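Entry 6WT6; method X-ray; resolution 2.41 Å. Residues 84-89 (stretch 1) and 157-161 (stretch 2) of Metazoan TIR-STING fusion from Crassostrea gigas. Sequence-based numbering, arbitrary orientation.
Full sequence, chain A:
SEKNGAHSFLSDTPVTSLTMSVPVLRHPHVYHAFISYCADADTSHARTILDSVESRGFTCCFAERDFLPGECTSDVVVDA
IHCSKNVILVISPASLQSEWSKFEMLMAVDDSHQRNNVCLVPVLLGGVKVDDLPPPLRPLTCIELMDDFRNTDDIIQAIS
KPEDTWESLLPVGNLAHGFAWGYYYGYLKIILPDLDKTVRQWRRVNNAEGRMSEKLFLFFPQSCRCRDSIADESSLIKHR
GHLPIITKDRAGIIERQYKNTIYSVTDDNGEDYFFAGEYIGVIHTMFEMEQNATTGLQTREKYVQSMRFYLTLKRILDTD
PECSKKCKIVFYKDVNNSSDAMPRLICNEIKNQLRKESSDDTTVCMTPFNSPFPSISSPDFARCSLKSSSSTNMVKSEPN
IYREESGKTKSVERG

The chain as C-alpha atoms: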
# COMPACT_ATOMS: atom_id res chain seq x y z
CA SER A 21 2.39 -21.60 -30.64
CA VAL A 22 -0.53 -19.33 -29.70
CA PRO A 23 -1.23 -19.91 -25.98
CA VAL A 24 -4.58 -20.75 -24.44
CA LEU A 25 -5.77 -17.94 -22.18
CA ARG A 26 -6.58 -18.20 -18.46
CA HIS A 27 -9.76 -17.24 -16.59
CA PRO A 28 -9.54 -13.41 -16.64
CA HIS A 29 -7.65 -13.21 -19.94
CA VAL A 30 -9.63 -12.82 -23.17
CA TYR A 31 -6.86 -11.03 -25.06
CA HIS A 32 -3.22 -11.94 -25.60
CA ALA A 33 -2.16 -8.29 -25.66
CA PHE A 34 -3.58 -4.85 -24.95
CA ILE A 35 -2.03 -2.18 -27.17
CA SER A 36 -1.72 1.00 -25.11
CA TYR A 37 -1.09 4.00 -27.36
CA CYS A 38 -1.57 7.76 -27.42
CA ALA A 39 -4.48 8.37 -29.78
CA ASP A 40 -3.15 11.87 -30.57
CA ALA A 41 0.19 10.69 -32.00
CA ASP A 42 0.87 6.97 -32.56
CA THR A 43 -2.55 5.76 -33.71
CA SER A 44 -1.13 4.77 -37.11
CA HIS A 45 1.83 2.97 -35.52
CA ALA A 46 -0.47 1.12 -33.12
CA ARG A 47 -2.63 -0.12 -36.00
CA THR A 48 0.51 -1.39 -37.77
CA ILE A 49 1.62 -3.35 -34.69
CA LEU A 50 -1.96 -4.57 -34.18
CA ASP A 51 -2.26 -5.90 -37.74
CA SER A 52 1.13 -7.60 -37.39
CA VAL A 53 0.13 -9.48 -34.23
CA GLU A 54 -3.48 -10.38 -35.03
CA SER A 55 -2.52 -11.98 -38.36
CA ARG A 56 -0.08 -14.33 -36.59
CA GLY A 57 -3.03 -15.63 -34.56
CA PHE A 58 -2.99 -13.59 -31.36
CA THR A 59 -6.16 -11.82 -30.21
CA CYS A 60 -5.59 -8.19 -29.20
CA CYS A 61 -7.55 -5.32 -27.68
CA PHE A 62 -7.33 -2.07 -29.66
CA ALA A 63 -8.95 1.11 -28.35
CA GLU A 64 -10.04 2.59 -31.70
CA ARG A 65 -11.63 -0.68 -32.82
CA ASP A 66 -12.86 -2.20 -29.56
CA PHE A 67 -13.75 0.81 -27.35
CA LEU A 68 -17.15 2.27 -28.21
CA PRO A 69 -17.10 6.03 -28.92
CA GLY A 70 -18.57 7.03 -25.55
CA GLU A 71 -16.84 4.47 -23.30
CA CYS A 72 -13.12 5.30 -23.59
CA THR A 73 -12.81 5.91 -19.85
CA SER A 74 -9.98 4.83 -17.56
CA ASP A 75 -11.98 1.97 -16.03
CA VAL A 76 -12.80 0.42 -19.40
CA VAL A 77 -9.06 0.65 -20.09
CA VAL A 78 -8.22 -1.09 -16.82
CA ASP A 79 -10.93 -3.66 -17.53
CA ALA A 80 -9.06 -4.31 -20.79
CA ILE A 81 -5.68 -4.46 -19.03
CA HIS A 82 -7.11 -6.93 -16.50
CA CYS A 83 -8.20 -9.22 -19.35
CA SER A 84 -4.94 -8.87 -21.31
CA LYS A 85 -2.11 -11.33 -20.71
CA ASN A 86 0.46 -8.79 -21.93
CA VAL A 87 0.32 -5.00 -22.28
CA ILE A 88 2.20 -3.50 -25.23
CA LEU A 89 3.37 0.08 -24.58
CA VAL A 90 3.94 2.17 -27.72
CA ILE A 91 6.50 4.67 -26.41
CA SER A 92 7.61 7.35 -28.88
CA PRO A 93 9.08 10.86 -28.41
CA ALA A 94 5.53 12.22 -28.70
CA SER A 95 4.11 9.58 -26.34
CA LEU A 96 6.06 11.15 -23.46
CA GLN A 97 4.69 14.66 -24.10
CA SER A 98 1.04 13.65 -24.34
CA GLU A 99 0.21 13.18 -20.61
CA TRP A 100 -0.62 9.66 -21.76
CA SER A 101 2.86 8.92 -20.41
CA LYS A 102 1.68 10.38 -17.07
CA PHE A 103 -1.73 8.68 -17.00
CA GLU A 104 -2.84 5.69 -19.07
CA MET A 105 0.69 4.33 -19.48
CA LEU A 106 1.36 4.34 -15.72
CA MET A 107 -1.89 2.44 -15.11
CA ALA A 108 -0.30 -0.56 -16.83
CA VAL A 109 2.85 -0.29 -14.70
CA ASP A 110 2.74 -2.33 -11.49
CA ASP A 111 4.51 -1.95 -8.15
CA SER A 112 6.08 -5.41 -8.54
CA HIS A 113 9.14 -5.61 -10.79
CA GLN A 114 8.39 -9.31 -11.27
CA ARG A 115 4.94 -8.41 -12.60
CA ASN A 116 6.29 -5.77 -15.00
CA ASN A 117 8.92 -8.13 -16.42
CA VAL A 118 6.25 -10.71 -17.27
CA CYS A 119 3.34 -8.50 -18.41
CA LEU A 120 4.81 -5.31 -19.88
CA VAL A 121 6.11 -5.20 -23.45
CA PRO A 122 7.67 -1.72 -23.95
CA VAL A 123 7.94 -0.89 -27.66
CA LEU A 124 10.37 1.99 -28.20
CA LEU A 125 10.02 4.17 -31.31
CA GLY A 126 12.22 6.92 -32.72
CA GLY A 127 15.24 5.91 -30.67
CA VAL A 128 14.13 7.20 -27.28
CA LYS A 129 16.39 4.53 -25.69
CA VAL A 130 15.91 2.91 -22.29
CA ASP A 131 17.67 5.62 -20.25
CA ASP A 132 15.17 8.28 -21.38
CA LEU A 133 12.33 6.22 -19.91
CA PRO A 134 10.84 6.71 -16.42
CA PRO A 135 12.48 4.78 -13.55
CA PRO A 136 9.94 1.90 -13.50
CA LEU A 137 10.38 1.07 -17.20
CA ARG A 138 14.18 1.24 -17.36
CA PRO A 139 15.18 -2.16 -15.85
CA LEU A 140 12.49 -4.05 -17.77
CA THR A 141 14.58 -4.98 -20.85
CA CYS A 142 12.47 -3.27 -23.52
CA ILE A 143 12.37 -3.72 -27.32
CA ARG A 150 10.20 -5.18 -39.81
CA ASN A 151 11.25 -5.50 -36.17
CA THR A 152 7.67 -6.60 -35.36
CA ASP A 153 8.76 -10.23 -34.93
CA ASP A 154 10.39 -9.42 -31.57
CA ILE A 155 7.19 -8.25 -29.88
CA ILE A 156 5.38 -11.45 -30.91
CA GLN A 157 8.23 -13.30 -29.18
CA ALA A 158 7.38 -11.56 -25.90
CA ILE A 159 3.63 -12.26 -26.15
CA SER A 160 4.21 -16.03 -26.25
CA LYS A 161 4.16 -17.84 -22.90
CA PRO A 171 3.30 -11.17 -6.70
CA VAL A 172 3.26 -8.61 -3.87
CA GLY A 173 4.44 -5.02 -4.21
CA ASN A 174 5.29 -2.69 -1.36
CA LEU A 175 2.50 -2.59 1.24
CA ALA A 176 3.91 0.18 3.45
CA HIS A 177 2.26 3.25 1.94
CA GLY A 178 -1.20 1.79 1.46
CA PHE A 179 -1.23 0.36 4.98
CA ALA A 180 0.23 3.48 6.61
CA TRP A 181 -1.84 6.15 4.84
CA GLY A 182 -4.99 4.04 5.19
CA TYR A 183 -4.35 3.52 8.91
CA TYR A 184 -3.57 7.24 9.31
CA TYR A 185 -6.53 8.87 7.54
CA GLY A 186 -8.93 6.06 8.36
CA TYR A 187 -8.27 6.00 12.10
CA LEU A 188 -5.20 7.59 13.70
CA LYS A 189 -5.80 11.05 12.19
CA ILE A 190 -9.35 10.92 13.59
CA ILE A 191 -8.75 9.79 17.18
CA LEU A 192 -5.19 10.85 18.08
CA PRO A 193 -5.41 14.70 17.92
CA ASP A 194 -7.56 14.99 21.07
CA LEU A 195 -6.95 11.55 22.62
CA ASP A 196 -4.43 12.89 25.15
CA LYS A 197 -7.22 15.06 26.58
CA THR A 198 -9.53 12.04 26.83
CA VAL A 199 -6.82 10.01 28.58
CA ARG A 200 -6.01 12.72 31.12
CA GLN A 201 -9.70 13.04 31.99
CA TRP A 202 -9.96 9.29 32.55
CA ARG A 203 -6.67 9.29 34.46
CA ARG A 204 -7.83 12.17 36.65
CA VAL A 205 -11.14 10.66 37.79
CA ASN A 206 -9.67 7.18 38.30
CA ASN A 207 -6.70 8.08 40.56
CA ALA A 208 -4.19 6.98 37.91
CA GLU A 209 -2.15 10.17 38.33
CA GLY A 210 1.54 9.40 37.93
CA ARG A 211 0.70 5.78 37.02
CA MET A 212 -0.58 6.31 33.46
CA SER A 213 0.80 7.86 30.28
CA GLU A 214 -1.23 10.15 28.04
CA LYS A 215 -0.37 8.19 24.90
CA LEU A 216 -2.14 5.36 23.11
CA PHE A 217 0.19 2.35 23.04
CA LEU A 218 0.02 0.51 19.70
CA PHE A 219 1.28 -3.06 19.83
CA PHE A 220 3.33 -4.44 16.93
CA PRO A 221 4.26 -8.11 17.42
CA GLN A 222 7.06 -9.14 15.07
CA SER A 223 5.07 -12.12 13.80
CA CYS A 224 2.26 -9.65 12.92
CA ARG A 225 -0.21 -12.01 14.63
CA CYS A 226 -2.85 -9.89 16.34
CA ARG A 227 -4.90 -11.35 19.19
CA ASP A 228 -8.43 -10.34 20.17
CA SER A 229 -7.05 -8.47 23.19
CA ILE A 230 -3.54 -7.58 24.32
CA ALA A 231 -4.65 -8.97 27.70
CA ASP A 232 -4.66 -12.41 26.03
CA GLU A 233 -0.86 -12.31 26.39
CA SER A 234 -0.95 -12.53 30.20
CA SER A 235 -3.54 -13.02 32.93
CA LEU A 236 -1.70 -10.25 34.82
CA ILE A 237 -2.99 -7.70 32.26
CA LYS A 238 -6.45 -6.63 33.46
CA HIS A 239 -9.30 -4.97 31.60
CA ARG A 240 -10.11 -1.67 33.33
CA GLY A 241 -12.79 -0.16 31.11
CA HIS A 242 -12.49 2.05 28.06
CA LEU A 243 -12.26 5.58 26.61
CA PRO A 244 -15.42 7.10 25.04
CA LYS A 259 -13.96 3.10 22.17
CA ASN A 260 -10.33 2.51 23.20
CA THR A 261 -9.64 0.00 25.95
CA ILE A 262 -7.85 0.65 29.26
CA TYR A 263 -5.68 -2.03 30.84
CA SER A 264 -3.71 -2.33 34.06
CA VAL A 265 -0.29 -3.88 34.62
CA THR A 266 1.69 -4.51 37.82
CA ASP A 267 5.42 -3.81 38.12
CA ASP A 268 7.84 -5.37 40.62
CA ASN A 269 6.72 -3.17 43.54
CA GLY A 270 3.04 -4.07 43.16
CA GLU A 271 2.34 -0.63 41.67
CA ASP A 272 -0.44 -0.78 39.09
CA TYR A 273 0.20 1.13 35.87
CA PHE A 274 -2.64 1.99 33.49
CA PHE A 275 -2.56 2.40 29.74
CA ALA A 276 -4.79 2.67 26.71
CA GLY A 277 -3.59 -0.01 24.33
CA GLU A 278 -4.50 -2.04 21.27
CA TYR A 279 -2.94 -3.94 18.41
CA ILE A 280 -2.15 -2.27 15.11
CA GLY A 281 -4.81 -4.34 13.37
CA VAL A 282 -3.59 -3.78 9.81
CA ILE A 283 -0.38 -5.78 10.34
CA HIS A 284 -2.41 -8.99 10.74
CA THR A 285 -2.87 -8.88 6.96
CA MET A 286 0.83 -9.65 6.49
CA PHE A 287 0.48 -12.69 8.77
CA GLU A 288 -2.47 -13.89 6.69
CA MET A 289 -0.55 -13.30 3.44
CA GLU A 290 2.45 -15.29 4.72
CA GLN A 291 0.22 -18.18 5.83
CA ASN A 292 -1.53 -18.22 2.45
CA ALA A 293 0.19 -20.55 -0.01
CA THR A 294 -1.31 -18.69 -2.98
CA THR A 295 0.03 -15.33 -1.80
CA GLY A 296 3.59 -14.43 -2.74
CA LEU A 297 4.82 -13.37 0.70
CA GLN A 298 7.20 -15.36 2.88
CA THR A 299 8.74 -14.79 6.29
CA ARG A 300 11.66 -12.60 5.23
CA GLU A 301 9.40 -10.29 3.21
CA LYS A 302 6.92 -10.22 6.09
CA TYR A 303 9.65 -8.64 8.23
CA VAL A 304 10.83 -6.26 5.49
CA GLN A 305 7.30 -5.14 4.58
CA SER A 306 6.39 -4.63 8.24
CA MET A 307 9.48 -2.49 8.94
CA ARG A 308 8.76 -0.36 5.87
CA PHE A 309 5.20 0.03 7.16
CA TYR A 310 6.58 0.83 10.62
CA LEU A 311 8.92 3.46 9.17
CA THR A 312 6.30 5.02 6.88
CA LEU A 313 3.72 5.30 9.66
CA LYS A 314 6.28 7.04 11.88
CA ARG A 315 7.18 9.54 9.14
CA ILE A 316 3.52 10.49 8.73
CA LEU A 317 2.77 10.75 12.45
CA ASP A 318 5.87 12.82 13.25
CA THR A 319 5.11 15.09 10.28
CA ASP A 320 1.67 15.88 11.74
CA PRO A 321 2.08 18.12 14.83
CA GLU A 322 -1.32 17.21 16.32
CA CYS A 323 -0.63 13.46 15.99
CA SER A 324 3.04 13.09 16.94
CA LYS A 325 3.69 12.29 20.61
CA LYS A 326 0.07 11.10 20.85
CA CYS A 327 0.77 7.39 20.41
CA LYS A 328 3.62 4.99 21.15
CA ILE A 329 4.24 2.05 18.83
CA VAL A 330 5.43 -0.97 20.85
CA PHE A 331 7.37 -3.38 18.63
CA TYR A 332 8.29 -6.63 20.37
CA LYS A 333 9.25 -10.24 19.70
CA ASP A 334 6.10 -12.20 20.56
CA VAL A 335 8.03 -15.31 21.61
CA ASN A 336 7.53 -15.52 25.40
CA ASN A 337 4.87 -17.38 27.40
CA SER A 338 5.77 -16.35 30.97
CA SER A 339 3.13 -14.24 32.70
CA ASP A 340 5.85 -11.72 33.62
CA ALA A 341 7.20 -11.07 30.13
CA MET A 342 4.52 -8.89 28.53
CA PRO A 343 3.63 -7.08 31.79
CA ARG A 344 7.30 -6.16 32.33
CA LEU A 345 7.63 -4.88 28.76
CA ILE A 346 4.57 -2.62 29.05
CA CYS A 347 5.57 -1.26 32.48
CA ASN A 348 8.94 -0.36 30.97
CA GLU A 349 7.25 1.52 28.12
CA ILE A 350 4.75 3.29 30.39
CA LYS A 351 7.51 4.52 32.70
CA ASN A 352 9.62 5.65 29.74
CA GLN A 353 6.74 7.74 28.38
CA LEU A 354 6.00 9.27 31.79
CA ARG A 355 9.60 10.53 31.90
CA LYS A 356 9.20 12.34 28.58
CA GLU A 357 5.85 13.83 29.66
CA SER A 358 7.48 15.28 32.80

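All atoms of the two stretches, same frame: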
# COMPACT_ATOMS: atom_id res chain seq x y z
N SER A 84 -6.02 -8.71 -20.35
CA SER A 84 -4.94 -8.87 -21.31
C SER A 84 -3.74 -9.53 -20.63
O SER A 84 -3.26 -9.06 -19.59
CB SER A 84 -4.53 -7.52 -21.91
OG SER A 84 -5.50 -7.07 -22.84
N LYS A 85 -3.29 -10.63 -21.22
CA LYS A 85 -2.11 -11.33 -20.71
C LYS A 85 -0.89 -10.41 -20.70
O LYS A 85 -0.21 -10.27 -19.68
CB LYS A 85 -1.87 -12.58 -21.55
CG LYS A 85 -0.53 -13.26 -21.35
CD LYS A 85 -0.20 -14.06 -22.60
CE LYS A 85 0.98 -14.97 -22.38
NZ LYS A 85 0.59 -16.13 -21.54
N ASN A 86 -0.62 -9.76 -21.83
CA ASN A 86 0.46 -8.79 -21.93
C ASN A 86 -0.11 -7.42 -22.27
O ASN A 86 -1.21 -7.29 -22.81
CB ASN A 86 1.49 -9.21 -22.99
CG ASN A 86 2.29 -10.45 -22.58
OD1 ASN A 86 1.85 -11.58 -22.79
ND2 ASN A 86 3.46 -10.23 -22.01
N VAL A 87 0.64 -6.38 -21.91
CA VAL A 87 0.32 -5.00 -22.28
C VAL A 87 1.48 -4.46 -23.10
O VAL A 87 2.62 -4.43 -22.62
CB VAL A 87 0.06 -4.12 -21.04
CG1 VAL A 87 -0.09 -2.67 -21.46
CG2 VAL A 87 -1.19 -4.59 -20.31
N ILE A 88 1.20 -4.04 -24.32
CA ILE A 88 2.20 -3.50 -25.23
C ILE A 88 2.15 -1.98 -25.14
O ILE A 88 1.13 -1.36 -25.47
CB ILE A 88 1.96 -3.98 -26.67
CG1 ILE A 88 2.22 -5.48 -26.79
CG2 ILE A 88 2.84 -3.21 -27.65
CD1 ILE A 88 1.85 -6.06 -28.13
N LEU A 89 3.25 -1.37 -24.70
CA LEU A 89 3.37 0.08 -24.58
C LEU A 89 4.06 0.62 -25.82
O LEU A 89 5.20 0.24 -26.12
CB LEU A 89 4.15 0.47 -23.33
CG LEU A 89 3.58 0.10 -21.96
CD1 LEU A 89 4.52 0.56 -20.86
CD2 LEU A 89 2.19 0.71 -21.76
N GLN A 157 7.44 -12.41 -30.02
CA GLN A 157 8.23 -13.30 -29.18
C GLN A 157 7.91 -13.10 -27.70
O GLN A 157 7.88 -14.06 -26.93
CB GLN A 157 9.72 -13.08 -29.45
CG GLN A 157 10.64 -14.01 -28.68
CD GLN A 157 10.65 -15.42 -29.24
OE1 GLN A 157 10.67 -15.61 -30.46
NE2 GLN A 157 10.63 -16.41 -28.36
N ALA A 158 7.65 -11.85 -27.30
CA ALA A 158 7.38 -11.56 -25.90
C ALA A 158 5.95 -11.91 -25.50
O ALA A 158 5.69 -12.17 -24.32
CB ALA A 158 7.66 -10.09 -25.60
N ILE A 159 5.02 -11.93 -26.46
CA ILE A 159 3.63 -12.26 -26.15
C ILE A 159 3.48 -13.75 -25.85
O ILE A 159 2.60 -14.15 -25.08
CB ILE A 159 2.71 -11.82 -27.30
CG1 ILE A 159 2.86 -10.32 -27.56
CG2 ILE A 159 1.26 -12.15 -27.00
CD1 ILE A 159 2.07 -9.83 -28.75
N SER A 160 4.34 -14.59 -26.42
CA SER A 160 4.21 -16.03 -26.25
C SER A 160 4.65 -16.46 -24.86
O SER A 160 5.69 -16.02 -24.35
CB SER A 160 5.04 -16.76 -27.31
OG SER A 160 4.79 -16.23 -28.60
N LYS A 161 3.87 -17.34 -24.24
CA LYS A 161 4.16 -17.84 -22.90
C LYS A 161 4.91 -19.17 -22.94
O LYS A 161 4.32 -20.23 -22.72
CB LYS A 161 2.87 -17.99 -22.09
CG LYS A 161 3.09 -18.34 -20.61
CD LYS A 161 1.78 -18.30 -19.83
CE LYS A 161 0.73 -19.20 -20.47
NZ LYS A 161 -0.58 -19.06 -19.78

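Contact between residues 84-89 and 157-161 of the TIR-STING fusion from Crassostrea gigas. The end of a helix rests against a chain corner and the strand that follows it. Stretch 1 turns at K85 and N86 and then runs as strand through V87, I88 and L89; stretch 2 is helical through I159, and S160 is the first residue to leave helical phi/psi (-74/136). The backbones come nearest at N86 and I159, whose CA atoms lie 6.3 Å apart. The interface is small, 256 Å² summed over both sides, and no hydrogen bond crosses it; the favorable part is apolar and van der Waals packing, and the closest polar approaches, oxygen to oxygen and ammonium to ammonium, add no bond.

The apolar part is a meeting of two isoleucines. I88 CD1 lies 3.8 Å from I159 CD1, a normal van der Waals distance. Both side chains adopt the same mt conformation, with chi1/chi2 of -68°/173° in I88 and -58°/175° in I159. The CA-to-CB bond of each points sideways to the other stretch, so the contact depends on reach: the trans chi2 extends CG1 to CD1 away from the backbone, and the end of I88 comes nearer to the helix than its CB direction alone suggests. Both residues are buried, so the methyl contact is shielded from solvent.

The CA-to-CB bond of N86 points toward stretch 2, and chi1 at -69° (m) sets its amide beside the last helical turn. Its OD1 is 3.5 Å from I159 O; two carbonyl-type oxygens offer no hydrogen between them, so this is proximity without a bond. The other amide atom, N86 ND2, stands 3.8 Å from A158 O, too far for a good hydrogen bond, and is satisfied elsewhere in the structure. N86 OD1 also approaches the flank of I159, 4.3 Å from I159 CG2. N86 thus fills space beside the helix end without tying itself to it.

K85 gives the largest covered area, 75 Å². Its CA-to-CB bond points toward stretch 2, and three trans torsions (chi1 167°, chi2 -156°, chi3 -169°) carry the aliphatic chain out past the helix end, where K85 CE comes to 3.3 Å from I159 O. Methylene carbons next to an ammonium are slightly polarized, so a carbonyl oxygen is a tolerable neighbor. A final bend, chi4 at 74° (p), turns NZ off the extended line. There K85 NZ comes to 3.0 Å from K161 CB, short for a nonbonded nitrogen-carbon pair, and lies 3.6 Å from K161 NZ. Lysine ammonium groups are normally both charged, and at this distance they repel; no acidic side chain within the two stretches offsets the pair.

The CA-to-CB bond of K161 points sideways to stretch 1. Its first two torsions are trans (-173°, 173°), chi3 bends to 54° (p) and chi4 returns to trans (-174°). The residue is exposed, so solvent can screen its charge. S160, just before it, directs its CB away from stretch 1 with chi1 at -48° (m), and OG of S160 is hydrogen-bonded to a residue just outside the stretches.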